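Local coordinates for protein pyocin-S2 (PDB 5ODW) that kills sensitive bacteria by breaking down their chromosomal DNA, and is present here as its N-terminal, largely helical part without the C-terminal nuclease domain, at residues 21-26 with 169-174; 73-78 with 173-178; 105-110 with 181-186. One frame throughout, in Å; residues are numbered along the deposited sequence.

Contact 1. Residues 21-26 with 169-174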
ATOM      1  N   ARG C  21     -39.417  17.271 -24.105  1.00 89.13           N
ATOM      2  CA  ARG C  21     -38.238  17.414 -23.272  1.00 86.19           C
ATOM      3  C   ARG C  21     -38.455  18.512 -22.237  1.00 86.03           C
ATOM      4  O   ARG C  21     -39.064  19.540 -22.521  1.00 86.82           O
ATOM      5  CB  ARG C  21     -37.023  17.761 -24.130  1.00 84.80           C
ATOM      6  CG  ARG C  21     -37.004  17.081 -25.487  1.00 93.41           C
ATOM      7  CD  ARG C  21     -35.624  17.152 -26.119  1.00 98.42           C
ATOM      8  NE  ARG C  21     -35.572  16.444 -27.394  1.00101.37           N
ATOM      9  CZ  ARG C  21     -34.453  16.202 -28.071  1.00110.50           C
ATOM     10  NH1 ARG C  21     -33.286  16.606 -27.595  1.00 90.22           N
ATOM     11  NH2 ARG C  21     -34.503  15.554 -29.224  1.00 98.93           N
ATOM     12  N   ASP C  22     -37.940  18.277 -21.040  1.00 77.57           N
ATOM     13  CA  ASP C  22     -38.028  19.214 -19.906  1.00 75.12           C
ATOM     14  C   ASP C  22     -37.633  20.644 -20.296  1.00 73.85           C
ATOM     15  O   ASP C  22     -36.706  20.798 -21.093  1.00 72.37           O
ATOM     16  CB  ASP C  22     -37.168  18.725 -18.725  1.00 76.28           C
ATOM     17  CG  ASP C  22     -37.746  17.573 -17.912  1.00 83.39           C
ATOM     18  OD1 ASP C  22     -38.894  17.139 -18.208  1.00 83.57           O
ATOM     19  OD2 ASP C  22     -37.065  17.116 -16.967  1.00 87.01           O
ATOM     20  N   ILE C  23     -38.345  21.682 -19.750  1.00 67.78           N
ATOM     21  CA  ILE C  23     -38.112  23.115 -20.037  1.00 66.33           C
ATOM     22  C   ILE C  23     -36.608  23.485 -19.907  1.00 68.12           C
ATOM     23  O   ILE C  23     -36.078  24.174 -20.780  1.00 67.54           O
ATOM     24  CB  ILE C  23     -39.061  24.064 -19.245  1.00 69.18           C
ATOM     25  CG1 ILE C  23     -39.146  25.458 -19.911  1.00 69.45           C
ATOM     26  CG2 ILE C  23     -38.726  24.152 -17.752  1.00 69.09           C
ATOM     27  CD1 ILE C  23     -40.486  26.152 -19.783  1.00 74.42           C
ATOM     28  N   ILE C  24     -35.928  22.963 -18.862  1.00 62.86           N
ATOM     29  CA  ILE C  24     -34.498  23.125 -18.635  1.00 61.26           C
ATOM     30  C   ILE C  24     -33.881  21.727 -18.820  1.00 65.52           C
ATOM     31  O   ILE C  24     -34.163  20.820 -18.031  1.00 65.79           O
ATOM     32  CB  ILE C  24     -34.208  23.750 -17.247  1.00 63.63           C
ATOM     33  CG1 ILE C  24     -34.934  25.104 -17.086  1.00 63.54           C
ATOM     34  CG2 ILE C  24     -32.693  23.904 -17.039  1.00 64.01           C
ATOM     35  CD1 ILE C  24     -35.352  25.441 -15.703  1.00 65.55           C
ATOM     36  N   GLN C  25     -33.082  21.551 -19.892  1.00 61.48           N
ATOM     37  CA  GLN C  25     -32.460  20.272 -20.253  1.00 60.84           C
ATOM     38  C   GLN C  25     -30.925  20.246 -20.110  1.00 65.25           C
ATOM     39  O   GLN C  25     -30.261  21.181 -20.560  1.00 65.75           O
ATOM     40  CB  GLN C  25     -32.877  19.873 -21.694  1.00 61.87           C
ATOM     41  CG  GLN C  25     -32.406  18.483 -22.133  1.00 70.40           C
ATOM     42  CD  GLN C  25     -32.956  18.043 -23.463  1.00 92.88           C
ATOM     43  OE1 GLN C  25     -33.787  18.726 -24.072  1.00 91.56           O
ATOM     44  NE2 GLN C  25     -32.434  16.934 -23.979  1.00 81.51           N
ATOM     45  N   TYR C  26     -30.373  19.149 -19.519  1.00 60.81           N
ATOM     46  CA  TYR C  26     -28.934  18.893 -19.423  1.00 60.00           C
ATOM     47  C   TYR C  26     -28.582  17.770 -20.398  1.00 66.24           C
ATOM     48  O   TYR C  26     -29.114  16.662 -20.267  1.00 65.93           O
ATOM     49  CB  TYR C  26     -28.455  18.544 -17.988  1.00 59.89           C
ATOM     50  CG  TYR C  26     -26.949  18.374 -17.916  1.00 60.16           C
ATOM     51  CD1 TYR C  26     -26.101  19.479 -17.915  1.00 61.77           C
ATOM     52  CD2 TYR C  26     -26.368  17.109 -17.945  1.00 60.52           C
ATOM     53  CE1 TYR C  26     -24.715  19.332 -17.918  1.00 61.55           C
ATOM     54  CE2 TYR C  26     -24.980  16.950 -17.956  1.00 61.15           C
ATOM     55  CZ  TYR C  26     -24.156  18.066 -17.937  1.00 66.03           C
ATOM     56  OH  TYR C  26     -22.786  17.930 -17.937  1.00 62.42           O
ATOM     57  N   ALA C 169     -39.409  21.236 -12.690  1.00 45.19           N
ATOM     58  CA  ALA C 169     -40.566  20.995 -11.831  1.00 46.04           C
ATOM     59  C   ALA C 169     -40.990  22.261 -11.102  1.00 49.34           C
ATOM     60  O   ALA C 169     -42.175  22.437 -10.869  1.00 50.78           O
ATOM     61  CB  ALA C 169     -40.256  19.898 -10.824  1.00 47.76           C
ATOM     62  N   ASP C 170     -40.046  23.138 -10.745  1.00 44.88           N
ATOM     63  CA  ASP C 170     -40.379  24.397 -10.080  1.00 45.63           C
ATOM     64  C   ASP C 170     -41.171  25.310 -11.055  1.00 47.67           C
ATOM     65  O   ASP C 170     -42.247  25.812 -10.713  1.00 47.41           O
ATOM     66  CB  ASP C 170     -39.100  25.090  -9.539  1.00 47.75           C
ATOM     67  CG  ASP C 170     -39.374  26.279  -8.619  1.00 64.09           C
ATOM     68  OD1 ASP C 170     -40.086  26.098  -7.597  1.00 65.11           O
ATOM     69  OD2 ASP C 170     -38.861  27.388  -8.907  1.00 73.60           O
ATOM     70  N   ILE C 171     -40.640  25.461 -12.279  1.00 42.97           N
ATOM     71  CA  ILE C 171     -41.201  26.233 -13.384  1.00 42.96           C
ATOM     72  C   ILE C 171     -42.605  25.696 -13.772  1.00 48.37           C
ATOM     73  O   ILE C 171     -43.570  26.459 -13.720  1.00 48.70           O
ATOM     74  CB  ILE C 171     -40.188  26.282 -14.581  1.00 44.89           C
ATOM     75  CG1 ILE C 171     -38.839  26.978 -14.207  1.00 44.58           C
ATOM     76  CG2 ILE C 171     -40.804  26.890 -15.840  1.00 45.31           C
ATOM     77  CD1 ILE C 171     -38.897  28.419 -13.588  1.00 50.62           C
ATOM     78  N   TYR C 172     -42.713  24.388 -14.114  1.00 45.62           N
ATOM     79  CA  TYR C 172     -43.970  23.707 -14.474  1.00 46.20           C
ATOM     80  C   TYR C 172     -45.077  23.937 -13.424  1.00 52.80           C
ATOM     81  O   TYR C 172     -46.194  24.271 -13.818  1.00 55.23           O
ATOM     82  CB  TYR C 172     -43.761  22.191 -14.667  1.00 47.17           C
ATOM     83  CG  TYR C 172     -43.014  21.740 -15.911  1.00 47.54           C
ATOM     84  CD1 TYR C 172     -43.366  22.217 -17.173  1.00 49.42           C
ATOM     85  CD2 TYR C 172     -42.092  20.697 -15.850  1.00 47.56           C
ATOM     86  CE1 TYR C 172     -42.740  21.745 -18.328  1.00 49.96           C
ATOM     87  CE2 TYR C 172     -41.454  20.220 -16.994  1.00 47.81           C
ATOM     88  CZ  TYR C 172     -41.779  20.747 -18.232  1.00 53.78           C
ATOM     89  OH  TYR C 172     -41.166  20.255 -19.360  1.00 50.62           O
ATOM     90  N   LYS C 173     -44.763  23.785 -12.099  1.00 47.34           N
ATOM     91  CA  LYS C 173     -45.684  24.007 -10.965  1.00 47.43           C
ATOM     92  C   LYS C 173     -46.256  25.431 -10.999  1.00 51.74           C
ATOM     93  O   LYS C 173     -47.454  25.610 -10.771  1.00 53.23           O
ATOM     94  CB  LYS C 173     -44.955  23.800  -9.613  1.00 49.75           C
ATOM     95  CG  LYS C 173     -45.397  22.588  -8.786  1.00 52.71           C
ATOM     96  CD  LYS C 173     -44.613  22.515  -7.460  1.00 60.42           C
ATOM     97  CE  LYS C 173     -44.634  21.167  -6.760  1.00 64.77           C
ATOM     98  NZ  LYS C 173     -43.433  20.968  -5.897  1.00 66.18           N
ATOM     99  N   ALA C 174     -45.392  26.435 -11.278  1.00 47.15           N
ATOM    100  CA  ALA C 174     -45.733  27.859 -11.364  1.00 46.98           C
ATOM    101  C   ALA C 174     -46.501  28.210 -12.647  1.00 49.70           C
ATOM    102  O   ALA C 174     -47.377  29.082 -12.611  1.00 49.80           O
ATOM    103  CB  ALA C 174     -44.474  28.696 -11.272  1.00 47.23           C
TER
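Tyr-172 reaches out from helix 153-204 with its hydroxyl leading, and meets the backbone just ahead of strand 24-26. Its CG lies anti to the carbonyl carbon, and the ring runs off the helix until OH is 3.4 Å from CA of Asp-22. The N-H of Ile-23 is directed at the same oxygen, but the bond is weak: N to Tyr-172 OH is 3.2 Å, with an angle of only 133° at the hydrogen. Asp-22 comes to the ring from its edge, OD1 lying near the ring plane, and its carboxylate stands almost upright to that plane (78°).

The apolar half of the contact is built on Ile-171, whose side chain is crossed at about a right angle by Ile-23 and by Ile-24. Ile-23 has CG1 anti to its backbone N, which places CG2 in the crowded position between N and the carbonyl carbon; this methyl meets CG2 of Ile-171 at 3.9 Å. Ile-24 contributes its tip, CD1 standing 4.1 Å from CG1 of Ile-171.

Outside the two segments, Ser-168 OG is hydrogen-bonded to Ile-24 N, so two successive backbone N-H groups, of Ile-23 and Ile-24, turn to hydroxyls of the helix, the first only weakly. Leu-72 also touches Ile-171. Backbone bonds of Ile-23 with His-15 and of Gln-25 with Ile-13 identify the motif: a small two-stranded antiparallel sheet laid against the long helix of a helical domain.

Contact 2. Residues 73-78 with 173-178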
ATOM      1  N   LYS C  73     -44.395  34.959 -16.532  1.00 47.14           N
ATOM      2  CA  LYS C  73     -45.729  35.420 -16.974  1.00 46.86           C
ATOM      3  C   LYS C  73     -45.731  35.674 -18.481  1.00 49.64           C
ATOM      4  O   LYS C  73     -46.624  35.197 -19.169  1.00 46.86           O
ATOM      5  CB  LYS C  73     -46.167  36.710 -16.241  1.00 50.15           C
ATOM      6  CG  LYS C  73     -46.097  36.661 -14.714  1.00 64.83           C
ATOM      7  CD  LYS C  73     -46.892  37.791 -14.062  1.00 73.01           C
ATOM      8  CE  LYS C  73     -46.655  37.884 -12.579  1.00 80.82           C
ATOM      9  NZ  LYS C  73     -47.677  38.746 -11.933  1.00 94.54           N
ATOM     10  N   ASN C  74     -44.706  36.399 -18.988  1.00 48.00           N
ATOM     11  CA  ASN C  74     -44.552  36.765 -20.401  1.00 47.79           C
ATOM     12  C   ASN C  74     -44.125  35.584 -21.226  1.00 51.29           C
ATOM     13  O   ASN C  74     -44.623  35.411 -22.336  1.00 50.98           O
ATOM     14  CB  ASN C  74     -43.552  37.907 -20.572  1.00 48.91           C
ATOM     15  CG  ASN C  74     -43.805  39.046 -19.628  1.00 80.47           C
ATOM     16  OD1 ASN C  74     -44.908  39.620 -19.584  1.00 75.80           O
ATOM     17  ND2 ASN C  74     -42.809  39.344 -18.801  1.00 74.51           N
ATOM     18  N   GLU C  75     -43.204  34.771 -20.691  1.00 47.52           N
ATOM     19  CA  GLU C  75     -42.702  33.580 -21.363  1.00 46.21           C
ATOM     20  C   GLU C  75     -43.843  32.601 -21.635  1.00 48.73           C
ATOM     21  O   GLU C  75     -43.984  32.155 -22.778  1.00 49.33           O
ATOM     22  CB  GLU C  75     -41.588  32.922 -20.536  1.00 47.17           C
ATOM     23  CG  GLU C  75     -40.851  31.805 -21.250  1.00 57.48           C
ATOM     24  CD  GLU C  75     -41.524  30.446 -21.278  1.00 80.01           C
ATOM     25  OE1 GLU C  75     -41.905  29.937 -20.200  1.00 81.81           O
ATOM     26  OE2 GLU C  75     -41.652  29.884 -22.388  1.00 75.98           O
ATOM     27  N   THR C  76     -44.654  32.280 -20.609  1.00 43.12           N
ATOM     28  CA  THR C  76     -45.741  31.324 -20.778  1.00 42.31           C
ATOM     29  C   THR C  76     -46.876  31.933 -21.647  1.00 47.03           C
ATOM     30  O   THR C  76     -47.401  31.231 -22.520  1.00 46.09           O
ATOM     31  CB  THR C  76     -46.164  30.731 -19.438  1.00 47.70           C
ATOM     32  OG1 THR C  76     -46.812  29.480 -19.662  1.00 44.42           O
ATOM     33  CG2 THR C  76     -47.024  31.651 -18.621  1.00 47.99           C
ATOM     34  N   LEU C  77     -47.175  33.248 -21.497  1.00 44.05           N
ATOM     35  CA  LEU C  77     -48.180  33.875 -22.359  1.00 43.03           C
ATOM     36  C   LEU C  77     -47.684  33.957 -23.818  1.00 46.55           C
ATOM     37  O   LEU C  77     -48.506  33.900 -24.736  1.00 46.74           O
ATOM     38  CB  LEU C  77     -48.706  35.218 -21.823  1.00 43.03           C
ATOM     39  CG  LEU C  77     -49.513  35.176 -20.496  1.00 47.01           C
ATOM     40  CD1 LEU C  77     -49.895  36.571 -20.056  1.00 47.49           C
ATOM     41  CD2 LEU C  77     -50.775  34.286 -20.579  1.00 46.66           C
ATOM     42  N   LYS C  78     -46.353  33.979 -24.021  1.00 42.41           N
ATOM     43  CA  LYS C  78     -45.739  33.938 -25.348  1.00 42.98           C
ATOM     44  C   LYS C  78     -45.872  32.497 -25.937  1.00 46.19           C
ATOM     45  O   LYS C  78     -46.007  32.349 -27.163  1.00 45.77           O
ATOM     46  CB  LYS C  78     -44.265  34.386 -25.296  1.00 46.44           C
ATOM     47  CG  LYS C  78     -43.667  34.786 -26.648  1.00 68.30           C
ATOM     48  CD  LYS C  78     -42.133  34.675 -26.618  1.00 82.90           C
ATOM     49  CE  LYS C  78     -41.514  34.540 -27.993  1.00 91.61           C
ATOM     50  NZ  LYS C  78     -40.052  34.270 -27.921  1.00 92.32           N
ATOM     51  N   LYS C 173     -44.763  23.785 -12.099  1.00 47.34           N
ATOM     52  CA  LYS C 173     -45.684  24.007 -10.965  1.00 47.43           C
ATOM     53  C   LYS C 173     -46.256  25.431 -10.999  1.00 51.74           C
ATOM     54  O   LYS C 173     -47.454  25.610 -10.771  1.00 53.23           O
ATOM     55  CB  LYS C 173     -44.955  23.800  -9.613  1.00 49.75           C
ATOM     56  CG  LYS C 173     -45.397  22.588  -8.786  1.00 52.71           C
ATOM     57  CD  LYS C 173     -44.613  22.515  -7.460  1.00 60.42           C
ATOM     58  CE  LYS C 173     -44.634  21.167  -6.760  1.00 64.77           C
ATOM     59  NZ  LYS C 173     -43.433  20.968  -5.897  1.00 66.18           N
ATOM     60  N   ALA C 174     -45.392  26.435 -11.278  1.00 47.15           N
ATOM     61  CA  ALA C 174     -45.733  27.859 -11.364  1.00 46.98           C
ATOM     62  C   ALA C 174     -46.501  28.210 -12.647  1.00 49.70           C
ATOM     63  O   ALA C 174     -47.377  29.082 -12.611  1.00 49.80           O
ATOM     64  CB  ALA C 174     -44.474  28.696 -11.272  1.00 47.23           C
ATOM     65  N   GLN C 175     -46.159  27.542 -13.778  1.00 43.64           N
ATOM     66  CA  GLN C 175     -46.804  27.735 -15.080  1.00 42.33           C
ATOM     67  C   GLN C 175     -48.262  27.305 -15.053  1.00 47.55           C
ATOM     68  O   GLN C 175     -49.091  27.955 -15.689  1.00 47.00           O
ATOM     69  CB  GLN C 175     -46.050  27.004 -16.197  1.00 42.39           C
ATOM     70  CG  GLN C 175     -44.819  27.762 -16.688  1.00 45.01           C
ATOM     71  CD  GLN C 175     -44.161  27.125 -17.879  1.00 49.14           C
ATOM     72  OE1 GLN C 175     -43.973  27.757 -18.913  1.00 45.61           O
ATOM     73  NE2 GLN C 175     -43.748  25.877 -17.755  1.00 36.62           N
ATOM     74  N   ILE C 176     -48.576  26.215 -14.306  1.00 45.29           N
ATOM     75  CA  ILE C 176     -49.940  25.694 -14.129  1.00 45.33           C
ATOM     76  C   ILE C 176     -50.789  26.743 -13.382  1.00 50.74           C
ATOM     77  O   ILE C 176     -51.932  26.980 -13.771  1.00 51.41           O
ATOM     78  CB  ILE C 176     -49.965  24.273 -13.480  1.00 48.19           C
ATOM     79  CG1 ILE C 176     -49.254  23.246 -14.393  1.00 46.52           C
ATOM     80  CG2 ILE C 176     -51.417  23.822 -13.214  1.00 50.51           C
ATOM     81  CD1 ILE C 176     -48.779  22.033 -13.753  1.00 43.88           C
ATOM     82  N   ALA C 177     -50.197  27.411 -12.365  1.00 46.87           N
ATOM     83  CA  ALA C 177     -50.833  28.482 -11.595  1.00 47.48           C
ATOM     84  C   ALA C 177     -51.209  29.647 -12.518  1.00 50.41           C
ATOM     85  O   ALA C 177     -52.327  30.172 -12.417  1.00 51.64           O
ATOM     86  CB  ALA C 177     -49.896  28.964 -10.499  1.00 48.86           C
ATOM     87  N   ILE C 178     -50.289  30.014 -13.443  1.00 44.20           N
ATOM     88  CA  ILE C 178     -50.478  31.080 -14.441  1.00 42.82           C
ATOM     89  C   ILE C 178     -51.604  30.701 -15.407  1.00 49.60           C
ATOM     90  O   ILE C 178     -52.431  31.555 -15.731  1.00 50.86           O
ATOM     91  CB  ILE C 178     -49.164  31.466 -15.208  1.00 43.18           C
ATOM     92  CG1 ILE C 178     -48.057  31.962 -14.248  1.00 42.57           C
ATOM     93  CG2 ILE C 178     -49.468  32.503 -16.280  1.00 42.55           C
ATOM     94  CD1 ILE C 178     -46.756  32.303 -14.885  1.00 40.36           C
TER
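Two first torsions set the apolar centre of this crossing. Thr-76 has OG1 anti to its backbone N (chi1 -157°), which leaves CG2 in the crowded position between N and the carbonyl carbon and turned to the other helix. Ile-178 holds CG1 anti to the carbonyl carbon (chi1 -60°) and is extended beyond it, so that its CG2 and CD1 both lie beside the threonine methyl. The distances bear this out: Thr-76 CG2 is 3.5 Å from Ile-178 CG2 and 3.8 Å from Ile-178 CD1, the two side chains crossing obliquely. The same CD1 also lies 3.9 Å from CA of Lys-73, whose own chain leads away, so the isoleucine tip rests against the backbone one turn earlier in helix 72-86.

The polar side is made by longer chains. Gln-175 runs extended beyond CG and slides past Thr-76 in the opposite direction, which carries its amide group to the threonine hydroxyl and to the carboxylate of Glu-75. Glu-75 gets there by a bend at chi2, after a CG placed anti to its backbone N. Glu-75 OE2 also lies close to Glu-79 OE2, a pairing of like charges that could raise the pKa of one of them. Ile-23 touches both Glu-75 and Gln-175.

The segment axes approach to 10.3 Å and cross at -71°, far from the shallow angle of a coiled coil; this is a steep helix-helix crossing, in which helix 72-86 lies across helix 153-204 in the helical domain.

Contact 3. Residues 105-110 with 181-186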
ATOM      1  N   ILE C 105     -56.759  25.695 -25.842  1.00 38.01           N
ATOM      2  CA  ILE C 105     -55.297  25.780 -25.985  1.00 36.30           C
ATOM      3  C   ILE C 105     -54.618  25.883 -24.596  1.00 41.16           C
ATOM      4  O   ILE C 105     -53.684  25.124 -24.327  1.00 41.71           O
ATOM      5  CB  ILE C 105     -54.884  26.937 -26.954  1.00 37.54           C
ATOM      6  CG1 ILE C 105     -55.159  26.573 -28.421  1.00 37.03           C
ATOM      7  CG2 ILE C 105     -53.416  27.393 -26.752  1.00 37.42           C
ATOM      8  CD1 ILE C 105     -55.537  27.757 -29.287  1.00 36.66           C
ATOM      9  N   VAL C 106     -55.108  26.814 -23.734  1.00 37.64           N
ATOM     10  CA  VAL C 106     -54.659  27.077 -22.358  1.00 37.67           C
ATOM     11  C   VAL C 106     -54.774  25.786 -21.507  1.00 42.21           C
ATOM     12  O   VAL C 106     -53.801  25.408 -20.838  1.00 42.06           O
ATOM     13  CB  VAL C 106     -55.415  28.293 -21.736  1.00 41.96           C
ATOM     14  CG1 VAL C 106     -55.239  28.359 -20.214  1.00 42.41           C
ATOM     15  CG2 VAL C 106     -54.986  29.613 -22.392  1.00 40.92           C
ATOM     16  N   ASP C 107     -55.926  25.120 -21.602  1.00 38.55           N
ATOM     17  CA  ASP C 107     -56.180  23.843 -20.937  1.00 39.04           C
ATOM     18  C   ASP C 107     -55.301  22.699 -21.469  1.00 43.55           C
ATOM     19  O   ASP C 107     -54.800  21.893 -20.700  1.00 43.85           O
ATOM     20  CB  ASP C 107     -57.651  23.454 -21.076  1.00 41.40           C
ATOM     21  CG  ASP C 107     -58.574  24.353 -20.285  1.00 51.60           C
ATOM     22  OD1 ASP C 107     -58.083  25.291 -19.632  1.00 52.55           O
ATOM     23  OD2 ASP C 107     -59.796  24.118 -20.312  1.00 55.83           O
ATOM     24  N   ALA C 108     -55.135  22.629 -22.789  1.00 40.29           N
ATOM     25  CA  ALA C 108     -54.309  21.608 -23.438  1.00 40.06           C
ATOM     26  C   ALA C 108     -52.877  21.788 -23.026  1.00 45.82           C
ATOM     27  O   ALA C 108     -52.196  20.783 -22.766  1.00 46.71           O
ATOM     28  CB  ALA C 108     -54.431  21.691 -24.950  1.00 40.23           C
ATOM     29  N   LEU C 109     -52.425  23.069 -22.924  1.00 41.86           N
ATOM     30  CA  LEU C 109     -51.070  23.413 -22.491  1.00 41.51           C
ATOM     31  C   LEU C 109     -50.898  23.071 -21.024  1.00 49.58           C
ATOM     32  O   LEU C 109     -49.903  22.449 -20.671  1.00 49.42           O
ATOM     33  CB  LEU C 109     -50.736  24.891 -22.742  1.00 40.07           C
ATOM     34  CG  LEU C 109     -49.258  25.284 -22.591  1.00 43.19           C
ATOM     35  CD1 LEU C 109     -48.362  24.546 -23.593  1.00 42.02           C
ATOM     36  CD2 LEU C 109     -49.082  26.788 -22.716  1.00 45.49           C
ATOM     37  N   MET C 110     -51.894  23.444 -20.189  1.00 48.51           N
ATOM     38  CA  MET C 110     -51.943  23.177 -18.758  1.00 49.62           C
ATOM     39  C   MET C 110     -51.805  21.678 -18.499  1.00 55.37           C
ATOM     40  O   MET C 110     -50.943  21.286 -17.708  1.00 55.37           O
ATOM     41  CB  MET C 110     -53.270  23.689 -18.179  1.00 52.95           C
ATOM     42  CG  MET C 110     -53.184  24.098 -16.727  1.00 57.67           C
ATOM     43  SD  MET C 110     -54.788  24.112 -15.880  1.00 63.58           S
ATOM     44  CE  MET C 110     -55.576  25.525 -16.650  1.00 59.02           C
ATOM     45  N   GLN C 181     -55.227  30.722 -13.764  1.00 52.60           N
ATOM     46  CA  GLN C 181     -55.699  32.107 -13.705  1.00 52.79           C
ATOM     47  C   GLN C 181     -56.081  32.607 -15.095  1.00 55.35           C
ATOM     48  O   GLN C 181     -57.085  33.313 -15.216  1.00 56.14           O
ATOM     49  CB  GLN C 181     -54.653  33.028 -13.051  1.00 54.38           C
ATOM     50  CG  GLN C 181     -55.151  34.468 -12.828  1.00 58.34           C
ATOM     51  CD  GLN C 181     -54.201  35.344 -12.037  1.00 70.73           C
ATOM     52  OE1 GLN C 181     -53.169  34.875 -11.546  1.00 61.22           O
ATOM     53  NE2 GLN C 181     -54.514  36.635 -11.884  1.00 65.45           N
ATOM     54  N   THR C 182     -55.301  32.228 -16.142  1.00 49.33           N
ATOM     55  CA  THR C 182     -55.598  32.586 -17.532  1.00 48.11           C
ATOM     56  C   THR C 182     -56.892  31.894 -17.993  1.00 51.99           C
ATOM     57  O   THR C 182     -57.747  32.560 -18.579  1.00 51.09           O
ATOM     58  CB  THR C 182     -54.393  32.362 -18.447  1.00 53.46           C
ATOM     59  OG1 THR C 182     -53.334  33.220 -18.019  1.00 54.90           O
ATOM     60  CG2 THR C 182     -54.707  32.663 -19.909  1.00 49.35           C
ATOM     61  N   SER C 183     -57.056  30.593 -17.651  1.00 49.41           N
ATOM     62  CA  SER C 183     -58.234  29.768 -17.937  1.00 49.83           C
ATOM     63  C   SER C 183     -59.472  30.293 -17.220  1.00 56.78           C
ATOM     64  O   SER C 183     -60.533  30.339 -17.841  1.00 58.20           O
ATOM     65  CB  SER C 183     -57.996  28.316 -17.543  1.00 53.34           C
ATOM     66  OG  SER C 183     -58.935  27.467 -18.178  1.00 62.55           O
ATOM     67  N   GLN C 184     -59.346  30.707 -15.936  1.00 54.09           N
ATOM     68  CA  GLN C 184     -60.456  31.262 -15.158  1.00 55.43           C
ATOM     69  C   GLN C 184     -61.002  32.534 -15.813  1.00 59.33           C
ATOM     70  O   GLN C 184     -62.199  32.626 -16.084  1.00 59.76           O
ATOM     71  CB  GLN C 184     -60.040  31.526 -13.705  1.00 58.44           C
ATOM     72  CG  GLN C 184     -60.461  30.405 -12.745  1.00 86.02           C
ATOM     73  CD  GLN C 184     -61.956  30.314 -12.437  1.00107.88           C
ATOM     74  OE1 GLN C 184     -62.448  29.271 -11.987  1.00107.55           O
ATOM     75  NE2 GLN C 184     -62.714  31.399 -12.617  1.00 90.77           N
ATOM     76  N   GLU C 185     -60.112  33.474 -16.132  1.00 54.71           N
ATOM     77  CA  GLU C 185     -60.451  34.720 -16.807  1.00 53.96           C
ATOM     78  C   GLU C 185     -61.184  34.456 -18.142  1.00 55.53           C
ATOM     79  O   GLU C 185     -62.119  35.192 -18.476  1.00 55.61           O
ATOM     80  CB  GLU C 185     -59.175  35.544 -17.047  1.00 55.04           C
ATOM     81  CG  GLU C 185     -58.637  36.236 -15.801  1.00 67.92           C
ATOM     82  CD  GLU C 185     -57.139  36.499 -15.746  1.00 92.07           C
ATOM     83  OE1 GLU C 185     -56.475  36.467 -16.809  1.00 89.19           O
ATOM     84  OE2 GLU C 185     -56.632  36.749 -14.629  1.00 86.55           O
ATOM     85  N   LEU C 186     -60.778  33.396 -18.882  1.00 49.32           N
ATOM     86  CA  LEU C 186     -61.385  33.048 -20.170  1.00 47.60           C
ATOM     87  C   LEU C 186     -62.882  32.702 -20.042  1.00 52.24           C
ATOM     88  O   LEU C 186     -63.670  33.227 -20.844  1.00 51.58           O
ATOM     89  CB  LEU C 186     -60.601  31.963 -20.938  1.00 46.43           C
ATOM     90  CG  LEU C 186     -59.218  32.390 -21.485  1.00 49.40           C
ATOM     91  CD1 LEU C 186     -58.324  31.202 -21.700  1.00 49.20           C
ATOM     92  CD2 LEU C 186     -59.317  33.203 -22.756  1.00 49.56           C
TER
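Helices 96-121 and 153-204 run nearly antiparallel here, their segment axes 156° apart in direction and 9.7 Å apart at closest approach, and Val-106 is one of the two side chains that meet the most partners between them. With CG1 anti to the backbone N (chi1 165°) and CG2 beside that N, the valine spreads its two methyls over different partners. CG1 sits 3.8 Å from CB of Ser-183, the residue whose CA is nearest to that of Val-106. CG2 lies 3.8 Å from CD1 of Leu-186 and 3.9 Å from CG2 of Thr-182. The approach to Leu-186 is tip to tip, whereas Val-106 and Thr-182 cross at about a right angle.

Thr-182 presents a methyl because its OG1 is anti to the carbonyl carbon and hydrogen-bonded to the backbone O of Ile-178, within its own helix. Ser-183 takes the other course: its OG is anti to the backbone N (chi1 -162°) and is carried across to Asp-107. Met-110, with CG anti to its backbone N and a bend at chi3, brings CE to 3.8 Å from CB of the same serine, so the serine CB has methyls of both Val-106 and Met-110 against it, and a carboxylate at its OG.

The one hydrogen bond between the segments runs from Ser-183 OG to Asp-107 OD1, 2.8 Å, and uses the syn lone pair of that oxygen. Asp-107 OD2 forms a salt bridge with Lys-103 one turn earlier, so the two carboxylate oxygens have separate partners. Both partners would favour the charged form of the aspartate. The chemistry thus implies a mixed interface, in which aliphatic packing is flanked by a single directed bond whose acceptor is probably an ionised carboxylate.

In the fold
From the N terminus, the chain forms its two short strands, and contact 1 closes the first loop by joining the second strand region to helix 153-204, 143 residues on. Helix 72-86 then starts contact 2, and the next helix, 96-121, starts contact 3; contact 2 ends on a segment overlapping that of contact 1, and contact 3 further on. The loops of contacts 1 and 2 share Lys-173 and Ala-174 at their far ends, while contact 3 crosses both, so none is a closed nest. Contacts 1 and 2 touch through Ile-23, and contacts 2 and 3 through Leu-77 with Thr-182 and Ile-176 with Met-110. Helix 153-204 thereby serves as the common spine for the small sheet and two successive helices.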